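Local coordinates for protein peptidoglycan-N-acetylmuramic acid deacetylase PdaC (Bacillus subtilis subsp. subtilis str. 168, PDB 6H8L) that removes acetyl groups from N-acetylmuramic acid residues of peptidoglycan, conferring lysozyme resistance, through its zinc-binding C-terminal polysaccharide deacetylase (NodB homology) domain, at residues A[14-19]-A[156-161]. Sequence-based numbering, arbitrary orientation.
Sequences LTFDDG and ILIHDI. With ZN (zinc ion), chain C.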
loop_
_atom_site.group_PDB
_atom_site.type_symbol
_atom_site.label_atom_id
_atom_site.label_comp_id
_atom_site.label_asym_id
_atom_site.label_seq_id
_atom_site.Cartn_x
_atom_site.Cartn_y
_atom_site.Cartn_z
ATOM N N LEU A 14 6.469 1.532 0.184
ATOM C CA LEU A 14 6.159 0.138 -0.106
ATOM C C LEU A 14 4.670 -0.093 0.110
ATOM O O LEU A 14 4.126 0.262 1.161
ATOM C CB LEU A 14 6.977 -0.793 0.789
ATOM C CG LEU A 14 8.488 -0.691 0.636
ATOM C CD1 LEU A 14 9.183 -1.576 1.664
ATOM C CD2 LEU A 14 8.900 -1.097 -0.762
ATOM N N THR A 15 4.003 -0.669 -0.885
ATOM C CA THR A 15 2.583 -0.957 -0.765
ATOM C C THR A 15 2.342 -2.427 -1.068
ATOM O O THR A 15 3.006 -3.018 -1.929
ATOM C CB THR A 15 1.736 -0.034 -1.680
ATOM O OG1 THR A 15 1.932 -0.349 -3.071
ATOM C CG2 THR A 15 2.120 1.414 -1.441
ATOM N N PHE A 16 1.400 -3.015 -0.333
ATOM C CA PHE A 16 1.164 -4.452 -0.343
ATOM C C PHE A 16 -0.316 -4.705 -0.576
ATOM O O PHE A 16 -1.154 -4.263 0.220
ATOM C CB PHE A 16 1.608 -5.081 0.977
ATOM C CG PHE A 16 3.078 -4.971 1.227
ATOM C CD1 PHE A 16 3.942 -5.884 0.661
ATOM C CD2 PHE A 16 3.594 -3.960 2.012
ATOM C CE1 PHE A 16 5.287 -5.797 0.868
ATOM C CE2 PHE A 16 4.952 -3.864 2.228
ATOM C CZ PHE A 16 5.802 -4.789 1.653
ATOM N N ASP A 17 -0.634 -5.435 -1.643
ATOM C CA ASP A 17 -2.008 -5.667 -2.058
ATOM C C ASP A 17 -2.383 -7.142 -1.930
ATOM O O ASP A 17 -1.550 -8.032 -2.120
ATOM C CB ASP A 17 -2.232 -5.225 -3.513
ATOM C CG ASP A 17 -2.142 -3.727 -3.696
ATOM O OD1 ASP A 17 -1.822 -3.025 -2.723
ATOM O OD2 ASP A 17 -2.395 -3.243 -4.826
ATOM N N ASP A 18 -3.664 -7.367 -1.615
ATOM C CA ASP A 18 -4.412 -8.631 -1.674
ATOM C C ASP A 18 -4.499 -9.398 -0.357
ATOM O O ASP A 18 -5.147 -10.451 -0.308
ATOM C CB ASP A 18 -3.838 -9.590 -2.729
ATOM C CG ASP A 18 -4.017 -9.088 -4.135
ATOM O OD1 ASP A 18 -4.719 -8.072 -4.321
ATOM O OD2 ASP A 18 -3.448 -9.711 -5.063
ATOM N N GLY A 19 -3.910 -8.870 0.710
ATOM C CA GLY A 19 -3.987 -9.500 2.018
ATOM C C GLY A 19 -5.195 -9.002 2.789
ATOM O O GLY A 19 -6.074 -8.351 2.219
ATOM N N ILE A 156 6.090 1.433 -4.588
ATOM C CA ILE A 156 6.350 0.073 -5.051
ATOM C C ILE A 156 5.116 -0.785 -4.815
ATOM O O ILE A 156 4.501 -0.734 -3.742
ATOM C CB ILE A 156 7.579 -0.519 -4.334
ATOM C CG1 ILE A 156 8.829 0.304 -4.658
ATOM C CG2 ILE A 156 7.801 -1.983 -4.736
ATOM C CD1 ILE A 156 9.986 0.075 -3.714
ATOM N N LEU A 157 4.767 -1.599 -5.812
ATOM C CA LEU A 157 3.625 -2.513 -5.744
ATOM C C LEU A 157 4.109 -3.937 -5.504
ATOM O O LEU A 157 4.719 -4.542 -6.389
ATOM C CB LEU A 157 2.811 -2.471 -7.033
ATOM C CG LEU A 157 1.713 -3.530 -7.174
ATOM C CD1 LEU A 157 0.668 -3.362 -6.085
ATOM C CD2 LEU A 157 1.084 -3.451 -8.563
ATOM N N ILE A 158 3.786 -4.485 -4.334
ATOM C CA ILE A 158 4.050 -5.877 -3.984
ATOM C C ILE A 158 2.732 -6.482 -3.511
ATOM O O ILE A 158 1.805 -5.773 -3.124
ATOM C CB ILE A 158 5.149 -6.001 -2.898
ATOM C CG1 ILE A 158 6.436 -5.333 -3.388
ATOM C CG2 ILE A 158 5.397 -7.457 -2.506
ATOM C CD1 ILE A 158 7.525 -5.227 -2.340
ATOM N N HIS A 159 2.636 -7.813 -3.570
ATOM C CA HIS A 159 1.445 -8.523 -3.106
ATOM C C HIS A 159 1.822 -9.428 -1.942
ATOM O O HIS A 159 2.605 -10.364 -2.115
ATOM C CB HIS A 159 0.818 -9.323 -4.252
ATOM C CG HIS A 159 0.349 -8.455 -5.369
ATOM N ND1 HIS A 159 1.191 -8.004 -6.360
ATOM C CD2 HIS A 159 -0.856 -7.887 -5.614
ATOM C CE1 HIS A 159 0.520 -7.219 -7.184
ATOM N NE2 HIS A 159 -0.725 -7.133 -6.752
ATOM N N ASP A 160 1.239 -9.177 -0.766
ATOM C CA ASP A 160 1.652 -9.889 0.451
ATOM C C ASP A 160 0.904 -11.204 0.649
ATOM O O ASP A 160 0.534 -11.556 1.772
ATOM C CB ASP A 160 1.513 -8.986 1.681
ATOM C CG ASP A 160 0.110 -8.475 1.899
ATOM O OD1 ASP A 160 -0.505 -8.008 0.928
ATOM O OD2 ASP A 160 -0.362 -8.510 3.058
ATOM N N ILE A 161 0.677 -11.945 -0.436
ATOM C CA ILE A 161 0.001 -13.237 -0.399
ATOM C C ILE A 161 0.879 -14.384 -0.883
ATOM O O ILE A 161 0.423 -15.527 -0.893
ATOM C CB ILE A 161 -1.307 -13.196 -1.216
ATOM C CG1 ILE A 161 -1.025 -12.765 -2.659
ATOM C CG2 ILE A 161 -2.283 -12.248 -0.552
ATOM C CD1 ILE A 161 -2.210 -12.945 -3.599
HETATM ZN ZN ZN C . -5.209 -7.190 -6.008
HETATM O O HOH W 1 -2.607 -6.383 1.481
#
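Thr15 lies opposite Leu157 and Phe16 opposite Ile158 in parallel strands, the short axes 34° apart. Three backbone hydrogen bonds define the ladder: Thr15 N to Ile156 O (2.9 Å), Ile158 N to Thr15 O, and Asp17 N to Ile158 O. Ile156 O is gripped twice, since Thr15 OG1, set between its own backbone N and carbonyl carbon (chi1 70°), also donates to it at 2.7 Å, tilted from the carbonyl plane.

Alternation puts Asp17 and His159 on the catalytic face. Asp17 OD1 is salt-bridged to Arg106, and His159 ND1 is hydrogen-bonded to Asp133; as in relatives, Asp17 is probably the proton acceptor and His159 the proton donor. Leu157 CD1 packs against Asp17 OD2 at 3.3 Å. Asp18, next along the chain, turns toward 156-161: its OD1 binds zinc at 2.0 Å, beside His68 and His72, while OD2 lies 3.2 Å from His159 CD2, the carboxylate and ring planes 44° apart. Such clustering at the C-terminal ends of adjacent parallel strands marks the NodB fold, a distorted beta/alpha barrel. A water bridges Phe16 O, Gly19 N and Asp160 OD1 (2.7 Å from the last).

On the other face the contact is apolar: Phe16 CD1 lies alongside Ile158 CB (3.8 Å), and Leu14 and Ile156 run side by side. Helix 163-178 covers this face through Ile173 and Ala169, helix 22-34 adds Ile28 against Phe16, and strand 40-43 pairs with the flank of 14-19 away from 156-161.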